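Local coordinates for Alpha/beta hydrolase fold protein (Chitinophaga pinensis, PDB 4PW0) that probably acts as a hydrolase built on the alpha/beta hydrolase fold, its natural substrate not being established, at residues 26-31 with 93-98; 35-40 with 126-131; 165-170 with 265-270. All blocks are in the same frame, centred on the assembly; numbering follows the deposited sequence.

Contact 1: 26-31 with 93-98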
loop_
_atom_site.group_PDB
_atom_site.type_symbol
_atom_site.label_atom_id
_atom_site.label_comp_id
_atom_site.label_asym_id
_atom_site.label_seq_id
_atom_site.Cartn_x
_atom_site.Cartn_y
_atom_site.Cartn_z
ATOM N N TYR A 26 32.412 7.054 -12.607
ATOM C CA TYR A 26 31.035 6.563 -12.377
ATOM C C TYR A 26 30.239 6.601 -13.663
ATOM O O TYR A 26 30.159 7.658 -14.316
ATOM C CB TYR A 26 30.338 7.383 -11.307
ATOM C CG TYR A 26 30.882 7.187 -9.915
ATOM C CD1 TYR A 26 30.383 6.188 -9.072
ATOM C CD2 TYR A 26 31.871 8.010 -9.418
ATOM C CE1 TYR A 26 30.878 6.019 -7.808
ATOM C CE2 TYR A 26 32.368 7.850 -8.126
ATOM C CZ TYR A 26 31.856 6.859 -7.310
ATOM O OH TYR A 26 32.350 6.615 -6.043
ATOM N N ALA A 27 29.634 5.456 -13.997
ATOM C CA ALA A 27 28.732 5.328 -15.108
ATOM C C ALA A 27 27.277 5.556 -14.633
ATOM O O ALA A 27 26.853 5.049 -13.584
ATOM C CB ALA A 27 28.855 3.944 -15.741
ATOM N N TYR A 28 26.510 6.311 -15.419
ATOM C CA TYR A 28 25.153 6.630 -15.053
ATOM C C TYR A 28 24.328 6.970 -16.265
ATOM O O TYR A 28 24.858 7.174 -17.374
ATOM C CB TYR A 28 25.124 7.775 -14.041
ATOM C CG TYR A 28 25.484 9.130 -14.624
ATOM C CD1 TYR A 28 26.815 9.497 -14.783
ATOM C CD2 TYR A 28 24.505 10.038 -15.003
ATOM C CE1 TYR A 28 27.143 10.763 -15.295
ATOM C CE2 TYR A 28 24.825 11.271 -15.534
ATOM C CZ TYR A 28 26.153 11.621 -15.652
ATOM O OH TYR A 28 26.447 12.868 -16.193
ATOM N N ARG A 29 23.038 7.003 -16.054
ATOM C CA ARG A 29 22.071 7.496 -17.034
ATOM C C ARG A 29 21.076 8.424 -16.393
ATOM O O ARG A 29 20.718 8.291 -15.216
ATOM C CB ARG A 29 21.374 6.350 -17.780
ATOM C CG ARG A 29 22.282 5.321 -18.382
ATOM C CD ARG A 29 21.566 4.269 -19.191
ATOM N NE ARG A 29 22.427 3.185 -19.570
ATOM C CZ ARG A 29 22.098 1.902 -19.629
ATOM N NH1 ARG A 29 20.869 1.500 -19.289
ATOM N NH2 ARG A 29 23.006 1.030 -19.976
ATOM N N SER A 30 20.627 9.399 -17.163
ATOM C CA SER A 30 19.638 10.358 -16.729
ATOM C C SER A 30 18.432 10.242 -17.647
ATOM O O SER A 30 18.550 10.346 -18.887
ATOM C CB SER A 30 20.191 11.782 -16.718
ATOM O OG SER A 30 19.259 12.694 -16.206
ATOM N N LEU A 31 17.291 9.929 -17.048
ATOM C CA LEU A 31 16.053 9.766 -17.770
ATOM C C LEU A 31 15.107 10.873 -17.475
ATOM O O LEU A 31 15.104 11.476 -16.396
ATOM C CB LEU A 31 15.370 8.443 -17.426
ATOM C CG LEU A 31 15.951 7.175 -18.028
ATOM C CD1 LEU A 31 17.385 6.890 -17.668
ATOM C CD2 LEU A 31 15.073 5.981 -17.640
ATOM N N LEU A 93 27.396 9.310 -2.439
ATOM C CA LEU A 93 27.311 10.722 -2.159
ATOM C C LEU A 93 28.357 11.535 -2.924
ATOM O O LEU A 93 28.035 12.614 -3.411
ATOM C CB LEU A 93 27.448 10.958 -0.654
ATOM C CG LEU A 93 26.194 10.686 0.175
ATOM C CD1 LEU A 93 26.551 10.611 1.664
ATOM C CD2 LEU A 93 25.138 11.732 -0.094
ATOM N N GLU A 94 29.569 11.003 -3.079
ATOM C CA GLU A 94 30.593 11.743 -3.850
ATOM C C GLU A 94 30.129 11.869 -5.310
ATOM O O GLU A 94 30.290 12.906 -5.945
ATOM C CB GLU A 94 32.007 11.140 -3.697
ATOM C CG GLU A 94 32.341 9.884 -4.489
ATOM C CD GLU A 94 33.792 9.417 -4.418
ATOM O OE1 GLU A 94 34.607 10.054 -3.701
ATOM O OE2 GLU A 94 34.111 8.384 -5.065
ATOM N N PHE A 95 29.510 10.820 -5.835
ATOM C CA PHE A 95 28.978 10.818 -7.183
ATOM C C PHE A 95 27.863 11.823 -7.351
ATOM O O PHE A 95 27.878 12.619 -8.294
ATOM C CB PHE A 95 28.502 9.394 -7.561
ATOM C CG PHE A 95 27.554 9.351 -8.717
ATOM C CD1 PHE A 95 27.960 9.650 -10.005
ATOM C CD2 PHE A 95 26.211 9.023 -8.507
ATOM C CE1 PHE A 95 27.056 9.639 -11.043
ATOM C CE2 PHE A 95 25.317 9.017 -9.542
ATOM C CZ PHE A 95 25.731 9.346 -10.819
ATOM N N ILE A 96 26.878 11.790 -6.460
ATOM C CA ILE A 96 25.692 12.620 -6.598
ATOM C C ILE A 96 26.101 14.097 -6.470
ATOM O O ILE A 96 25.652 14.954 -7.237
ATOM C CB ILE A 96 24.675 12.253 -5.512
ATOM C CG1 ILE A 96 24.161 10.818 -5.720
ATOM C CG2 ILE A 96 23.540 13.244 -5.506
ATOM C CD1 ILE A 96 23.466 10.260 -4.490
ATOM N N THR A 97 26.985 14.359 -5.501
ATOM C CA THR A 97 27.435 15.728 -5.311
ATOM C C THR A 97 28.284 16.214 -6.502
ATOM O O THR A 97 28.158 17.398 -6.878
ATOM C CB THR A 97 28.126 15.918 -3.962
ATOM O OG1 THR A 97 29.181 14.966 -3.820
ATOM C CG2 THR A 97 27.132 15.760 -2.851
ATOM N N ALA A 98 29.046 15.325 -7.148
ATOM C CA ALA A 98 29.808 15.685 -8.365
ATOM C C ALA A 98 28.901 16.100 -9.513
ATOM O O ALA A 98 29.294 16.912 -10.354
ATOM C CB ALA A 98 30.745 14.584 -8.792
#
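Phe95, on the inward side of helix 93-98, meets Tyr26 and Tyr28 of strand 26-31, and these three aromatic side chains form a cluster between helix and sheet. Among the aromatic residues, the nearest approach is Tyr26 CB to Phe95 CD1, 3.5 Å. Phe95 CB stands almost exactly on the normal of the Tyr26 ring, 3.9 Å from its centroid, a CH-pi contact over the middle of the face. With its CG anti to the backbone N (chi1 161°), Phe95 sends its ring past this tyrosine toward the next inward-facing residue of the strand, where its CZ lies 3.6 Å from Tyr28 CB. The Tyr26 and Phe95 planes are inclined at 36°, an oblique meeting. Phe69, outside the two segments, stacks its ring with that of Phe95.

At the far end of Tyr26, the hydroxyl OH donates to Glu94 OE2 over 2.7 Å, reaching its anti lone pair, in the one of two deposited glutamate conformers described here, so the bond may be only part-time. The carboxylate stands nearly perpendicular to the tyrosine ring, while its other oxygen, OE1, is held by Asn22. Strand and helix directions differ by 59°, with 10.4 Å between the segment axes. This is layer packing typical of an alpha/beta hydrolase, in which the helix of a beta-alpha-beta connection, here between strands 66-69 and 104-109, lies against the sheet.

Contact 2: 35-40 with 126-131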
loop_
_atom_site.group_PDB
_atom_site.type_symbol
_atom_site.label_atom_id
_atom_site.label_comp_id
_atom_site.label_asym_id
_atom_site.label_seq_id
_atom_site.Cartn_x
_atom_site.Cartn_y
_atom_site.Cartn_z
ATOM N N SER A 35 14.950 18.153 -13.770
ATOM C CA SER A 35 13.997 18.698 -12.805
ATOM C C SER A 35 14.715 19.089 -11.522
ATOM O O SER A 35 15.855 18.686 -11.275
ATOM C CB SER A 35 12.850 17.708 -12.539
ATOM O OG SER A 35 13.271 16.563 -11.800
ATOM N N ASP A 36 14.041 19.880 -10.704
ATOM C CA ASP A 36 14.680 20.477 -9.535
ATOM C C ASP A 36 14.975 19.483 -8.423
ATOM O O ASP A 36 15.923 19.664 -7.664
ATOM C CB ASP A 36 13.789 21.574 -8.960
ATOM C CG ASP A 36 13.907 22.887 -9.717
ATOM O OD1 ASP A 36 14.796 23.068 -10.606
ATOM O OD2 ASP A 36 13.089 23.750 -9.386
ATOM N N ILE A 37 14.149 18.448 -8.318
ATOM C CA ILE A 37 14.327 17.419 -7.283
ATOM C C ILE A 37 14.327 16.060 -8.002
ATOM O O ILE A 37 13.270 15.435 -8.176
ATOM C CB ILE A 37 13.268 17.456 -6.189
ATOM C CG1 ILE A 37 13.208 18.846 -5.540
ATOM C CG2 ILE A 37 13.565 16.410 -5.124
ATOM C CD1 ILE A 37 11.979 19.036 -4.689
ATOM N N PRO A 38 15.510 15.621 -8.437
ATOM C CA PRO A 38 15.582 14.357 -9.161
ATOM C C PRO A 38 15.353 13.167 -8.188
ATOM O O PRO A 38 15.491 13.314 -6.966
ATOM C CB PRO A 38 17.017 14.321 -9.697
ATOM C CG PRO A 38 17.561 15.696 -9.492
ATOM C CD PRO A 38 16.836 16.269 -8.325
ATOM N N LEU A 39 15.038 12.010 -8.783
ATOM C CA LEU A 39 14.953 10.745 -8.042
ATOM C C LEU A 39 16.220 9.975 -8.368
ATOM O O LEU A 39 16.476 9.628 -9.540
ATOM C CB LEU A 39 13.744 9.962 -8.523
ATOM C CG LEU A 39 13.594 8.591 -7.881
ATOM C CD1 LEU A 39 13.375 8.685 -6.378
ATOM C CD2 LEU A 39 12.462 7.828 -8.554
ATOM N N ILE A 40 17.008 9.697 -7.345
ATOM C CA ILE A 40 18.234 8.896 -7.490
ATOM C C ILE A 40 17.922 7.445 -7.072
ATOM O O ILE A 40 17.380 7.215 -6.001
ATOM C CB ILE A 40 19.390 9.386 -6.594
ATOM C CG1 ILE A 40 19.553 10.915 -6.642
ATOM C CG2 ILE A 40 20.697 8.680 -6.962
ATOM C CD1 ILE A 40 19.845 11.457 -8.019
HETATM N N MSE A 126 19.997 16.244 2.652
HETATM C CA MSE A 126 20.109 16.124 1.203
HETATM C C MSE A 126 18.975 15.308 0.581
HETATM O O MSE A 126 18.795 15.349 -0.625
HETATM C CB MSE A 126 21.424 15.423 0.847
HETATM C CG MSE A 126 22.570 16.388 1.225
HETATM SE SE MSE A 126 24.338 15.601 0.792
HETATM C CE MSE A 126 24.013 16.154 -0.944
ATOM N N ILE A 127 18.193 14.605 1.417
ATOM C CA ILE A 127 17.119 13.720 0.936
ATOM C C ILE A 127 15.758 14.319 1.313
ATOM O O ILE A 127 15.560 14.763 2.458
ATOM C CB ILE A 127 17.290 12.315 1.542
ATOM C CG1 ILE A 127 18.540 11.649 0.945
ATOM C CG2 ILE A 127 16.059 11.448 1.261
ATOM C CD1 ILE A 127 18.931 10.358 1.608
ATOM N N ARG A 128 14.828 14.307 0.364
ATOM C CA ARG A 128 13.472 14.693 0.617
ATOM C C ARG A 128 12.607 13.460 0.975
ATOM O O ARG A 128 12.251 13.285 2.148
ATOM C CB ARG A 128 12.925 15.477 -0.556
ATOM C CG ARG A 128 11.549 16.031 -0.262
ATOM C CD ARG A 128 10.885 16.709 -1.453
ATOM N NE ARG A 128 10.595 15.777 -2.532
ATOM C CZ ARG A 128 9.589 15.889 -3.394
ATOM N NH1 ARG A 128 8.747 16.930 -3.343
ATOM N NH2 ARG A 128 9.403 14.933 -4.310
ATOM N N LYS A 129 12.299 12.623 -0.027
ATOM C CA LYS A 129 11.477 11.426 0.233
ATOM C C LYS A 129 12.274 10.178 -0.125
ATOM O O LYS A 129 13.189 10.209 -0.955
ATOM C CB LYS A 129 10.210 11.465 -0.624
ATOM C CG LYS A 129 9.308 12.671 -0.308
ATOM C CD LYS A 129 8.004 12.639 -1.093
ATOM C CE LYS A 129 7.199 13.874 -0.942
ATOM N NZ LYS A 129 5.917 13.934 -1.634
ATOM N N ILE A 130 11.862 9.075 0.495
ATOM C CA ILE A 130 12.574 7.798 0.383
ATOM C C ILE A 130 11.604 6.692 -0.035
ATOM O O ILE A 130 10.526 6.553 0.548
ATOM C CB ILE A 130 13.173 7.416 1.747
ATOM C CG1 ILE A 130 14.083 8.533 2.271
ATOM C CG2 ILE A 130 13.871 6.074 1.727
ATOM C CD1 ILE A 130 14.558 8.285 3.690
ATOM N N ILE A 131 12.030 5.876 -1.011
ATOM C CA ILE A 131 11.318 4.638 -1.374
ATOM C C ILE A 131 12.263 3.466 -1.112
ATOM O O ILE A 131 13.406 3.490 -1.574
ATOM C CB ILE A 131 10.893 4.644 -2.844
ATOM C CG1 ILE A 131 10.030 5.864 -3.144
ATOM C CG2 ILE A 131 10.169 3.344 -3.186
ATOM C CD1 ILE A 131 10.143 6.326 -4.579
#
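In the central parallel sheet of the alpha/beta hydrolase fold, strands 39-42 and 127-133 are separated by strand 104-109, and two pairs of side chains meet across it: Ile37, just before strand 39-42, with Arg128, and Leu39 with Ile131. Arg128 sits where the chain turns a corner. Bent at chi3 (65°), its side chain presents a guanidinium face to Ile37, whose CD1 lies 3.8 Å above the plane, offset toward the rim. The second branch of the isoleucine also takes part, Ile37 CG2 coming within 4.0 Å of Arg128 NE. On the opposite face, the methylene Lys129 CE rests 4.0 Å above the centre of the group, so that the flat cation is held between two aliphatic surfaces.

The charge itself is met by the strand in the middle: Arg128 NH2 forms a salt bridge with Asp105, which also accepts a hydrogen bond from the backbone N of Lys129. A leucine at Arg128 would probably leave the Asp105 carboxylate without its cationic mate and deprive Ile37 of the flat surface on which it rests. The strand-to-strand contact proper lies deeper along the same face of the sheet, where Leu39 CD1 and Ile131 CD1 approach to 4.4 Å across strand 104-109, a looser touch made by methyl ends alone. Helix 269-282 covers Ile131 there through Phe272, Thr276, Phe279 and Leu280.

Contact 3: 165-170 with 265-270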
loop_
_atom_site.group_PDB
_atom_site.type_symbol
_atom_site.label_atom_id
_atom_site.label_comp_id
_atom_site.label_asym_id
_atom_site.label_seq_id
_atom_site.Cartn_x
_atom_site.Cartn_y
_atom_site.Cartn_z
ATOM N N ILE A 165 15.349 -16.115 -7.099
ATOM C CA ILE A 165 15.646 -14.962 -6.307
ATOM C C ILE A 165 14.481 -14.004 -6.207
ATOM O O ILE A 165 14.345 -13.342 -5.167
ATOM C CB ILE A 165 16.913 -14.245 -6.839
ATOM C CG1 ILE A 165 18.143 -15.123 -6.586
ATOM C CG2 ILE A 165 17.089 -12.859 -6.255
ATOM C CD1 ILE A 165 18.598 -15.305 -5.140
ATOM N N PHE A 166 13.738 -13.808 -7.281
ATOM C CA PHE A 166 12.816 -12.679 -7.364
ATOM C C PHE A 166 11.331 -12.990 -7.311
ATOM O O PHE A 166 10.504 -12.091 -7.089
ATOM C CB PHE A 166 13.097 -11.793 -8.585
ATOM C CG PHE A 166 14.406 -11.059 -8.509
ATOM C CD1 PHE A 166 14.629 -10.062 -7.591
ATOM C CD2 PHE A 166 15.433 -11.346 -9.412
ATOM C CE1 PHE A 166 15.806 -9.370 -7.563
ATOM C CE2 PHE A 166 16.609 -10.683 -9.363
ATOM C CZ PHE A 166 16.820 -9.669 -8.435
ATOM N N PHE A 167 10.943 -14.245 -7.544
ATOM C CA PHE A 167 9.525 -14.581 -7.752
ATOM C C PHE A 167 9.020 -15.702 -6.827
ATOM O O PHE A 167 9.835 -16.438 -6.276
ATOM C CB PHE A 167 9.237 -14.861 -9.256
ATOM C CG PHE A 167 9.384 -13.607 -10.074
ATOM C CD1 PHE A 167 10.633 -13.195 -10.534
ATOM C CD2 PHE A 167 8.296 -12.789 -10.250
ATOM C CE1 PHE A 167 10.765 -11.966 -11.125
ATOM C CE2 PHE A 167 8.444 -11.555 -10.862
ATOM C CZ PHE A 167 9.682 -11.167 -11.288
ATOM N N GLU A 168 7.703 -15.782 -6.702
ATOM C CA GLU A 168 7.054 -16.853 -5.974
ATOM C C GLU A 168 6.978 -18.106 -6.828
ATOM O O GLU A 168 7.389 -18.111 -7.998
ATOM C CB GLU A 168 5.682 -16.398 -5.459
ATOM C CG GLU A 168 5.623 -16.139 -3.960
ATOM C CD GLU A 168 5.678 -17.378 -3.069
ATOM O OE1 GLU A 168 5.526 -17.255 -1.820
ATOM O OE2 GLU A 168 5.824 -18.521 -3.596
ATOM N N GLN A 169 6.427 -19.159 -6.250
ATOM C CA GLN A 169 6.460 -20.470 -6.879
ATOM C C GLN A 169 5.322 -20.725 -7.867
ATOM O O GLN A 169 5.414 -21.641 -8.717
ATOM C CB GLN A 169 6.499 -21.550 -5.791
ATOM C CG GLN A 169 7.792 -21.517 -4.989
ATOM C CD GLN A 169 7.881 -22.592 -3.934
ATOM O OE1 GLN A 169 6.876 -23.144 -3.507
ATOM N NE2 GLN A 169 9.102 -22.901 -3.507
ATOM N N SER A 170 4.242 -19.964 -7.796
ATOM C CA SER A 170 3.095 -20.138 -8.602
ATOM C C SER A 170 3.350 -19.848 -10.078
ATOM O O SER A 170 4.259 -19.081 -10.429
ATOM C CB SER A 170 1.961 -19.242 -8.127
ATOM O OG SER A 170 2.308 -17.898 -8.344
ATOM N N PHE A 265 8.229 -5.400 -7.140
ATOM C CA PHE A 265 7.947 -4.326 -8.092
ATOM C C PHE A 265 8.156 -4.744 -9.555
ATOM O O PHE A 265 7.554 -4.155 -10.437
ATOM C CB PHE A 265 8.607 -2.989 -7.741
ATOM C CG PHE A 265 10.090 -2.839 -7.923
ATOM C CD1 PHE A 265 10.978 -3.864 -8.120
ATOM C CD2 PHE A 265 10.607 -1.535 -7.867
ATOM C CE1 PHE A 265 12.353 -3.648 -8.278
ATOM C CE2 PHE A 265 11.971 -1.333 -8.013
ATOM C CZ PHE A 265 12.833 -2.362 -8.237
ATOM N N TYR A 266 8.955 -5.787 -9.807
ATOM C CA TYR A 266 9.029 -6.385 -11.140
ATOM C C TYR A 266 7.761 -7.128 -11.456
ATOM O O TYR A 266 7.339 -7.210 -12.626
ATOM C CB TYR A 266 10.152 -7.374 -11.208
ATOM C CG TYR A 266 11.569 -6.899 -11.173
ATOM C CD1 TYR A 266 11.990 -5.827 -11.958
ATOM C CD2 TYR A 266 12.531 -7.651 -10.547
ATOM C CE1 TYR A 266 13.339 -5.511 -12.046
ATOM C CE2 TYR A 266 13.873 -7.331 -10.597
ATOM C CZ TYR A 266 14.278 -6.254 -11.381
ATOM O OH TYR A 266 15.637 -5.978 -11.454
ATOM N N GLN A 267 7.132 -7.711 -10.430
ATOM C CA GLN A 267 5.897 -8.458 -10.647
ATOM C C GLN A 267 4.737 -7.558 -10.991
ATOM O O GLN A 267 3.880 -7.931 -11.820
ATOM C CB GLN A 267 5.588 -9.337 -9.444
ATOM C CG GLN A 267 4.369 -10.225 -9.683
ATOM C CD GLN A 267 4.357 -11.445 -8.768
ATOM O OE1 GLN A 267 5.391 -11.968 -8.385
ATOM N NE2 GLN A 267 3.171 -11.884 -8.417
ATOM N N TYR A 268 4.671 -6.366 -10.365
ATOM C CA TYR A 268 3.583 -5.431 -10.555
ATOM C C TYR A 268 4.144 -4.017 -10.816
ATOM O O TYR A 268 3.976 -3.101 -10.020
ATOM C CB TYR A 268 2.672 -5.388 -9.331
ATOM C CG TYR A 268 2.078 -6.746 -8.961
ATOM C CD1 TYR A 268 1.107 -7.349 -9.742
ATOM C CD2 TYR A 268 2.493 -7.398 -7.822
ATOM C CE1 TYR A 268 0.594 -8.588 -9.381
ATOM C CE2 TYR A 268 1.964 -8.626 -7.432
ATOM C CZ TYR A 268 0.996 -9.223 -8.201
ATOM O OH TYR A 268 0.447 -10.457 -7.862
ATOM N N PRO A 269 4.824 -3.841 -11.944
ATOM C CA PRO A 269 5.508 -2.589 -12.182
ATOM C C PRO A 269 4.570 -1.401 -12.358
ATOM O O PRO A 269 4.914 -0.278 -11.952
ATOM C CB PRO A 269 6.320 -2.875 -13.460
ATOM C CG PRO A 269 5.514 -3.942 -14.189
ATOM C CD PRO A 269 5.047 -4.821 -13.032
ATOM N N GLU A 270 3.422 -1.593 -12.996
ATOM C CA GLU A 270 2.502 -0.484 -13.166
ATOM C C GLU A 270 1.810 -0.055 -11.854
ATOM O O GLU A 270 1.590 1.139 -11.591
ATOM C CB GLU A 270 1.495 -0.790 -14.262
ATOM C CG GLU A 270 2.178 -0.860 -15.615
ATOM C CD GLU A 270 1.236 -0.788 -16.782
ATOM O OE1 GLU A 270 0.149 -1.392 -16.726
ATOM O OE2 GLU A 270 1.621 -0.128 -17.764
HETATM O O HOH W 1 7.819 -11.175 -7.066
#
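Phe166 and Tyr266 meet edge-to-face: the tyrosine ring turns its edge to the phenylalanine face, with the planes at 86° and the centroids 5.4 Å apart. Tyr266 CE2 is the touching atom, poised 4.0 Å above the centre of the Phe166 ring, while Ile165 CG2 closes in on the opposite face at 3.6 Å. The phenylalanine is thus clamped from above and below. Beside it, Phe167 inserts the end of its ring, its CZ lying 3.8 Å from Tyr266 CB and its CE2 against Gln267 CB. Tyr266 is held at its hydroxyl, which is hydrogen-bonded to the backbone oxygen of Asn51, and Phe265 CE1 lies over one face of its ring.

Packing gives way to polar and water-mediated contact further along the segments. Extended with CG anti to the backbone N (chi1 -175°), Gln267 carries its amide alongside the Phe167 ring, the two planes only 15° apart. No direct hydrogen bond crosses between segments 165-170 and 265-270; instead, a water donates both to Phe166 O at 2.8 Å and to Gln267 OE1 at 2.9 Å. Ser173 also binds that amide oxygen, and Gln267 NE2 is held by Asp259 O, with a weak bond to Tyr268 OH besides. Beyond this point Glu168 leads its carboxylate away from the other segment, and Gln169 is exposed to solvent.

Helix 158-166 belongs to the helical insertion between strands 127-133 and 226-231, the usual place of the cap in this family. The contact therefore probably joins a cap to the core, and Phe166 touches the probable Ser110-His262-Asp234 catalytic triad, as expected of a residue lining an active-site pocket.

Contacts 1 and 2 illustrate how neighbouring contacts can reach one sheet largely from opposite faces: their centres are 13 Å apart, and they touch, among other places, where Leu93 CD2 of the helix meets the selenium SE of selenomethionine Met126 at 4.0 Å. Contact 3 stands apart, its centre about 28 Å from that of contact 1, on the opposite side of the chain's centre, and about 25 Å from that of contact 2, with nearest atoms about 7 Å away in the latter case. Of the three, contact 3 reaches the probable triad directly; in contact 2 the side chain of Ile131 lies near, without touching, the likely nucleophile elbow around Ser110.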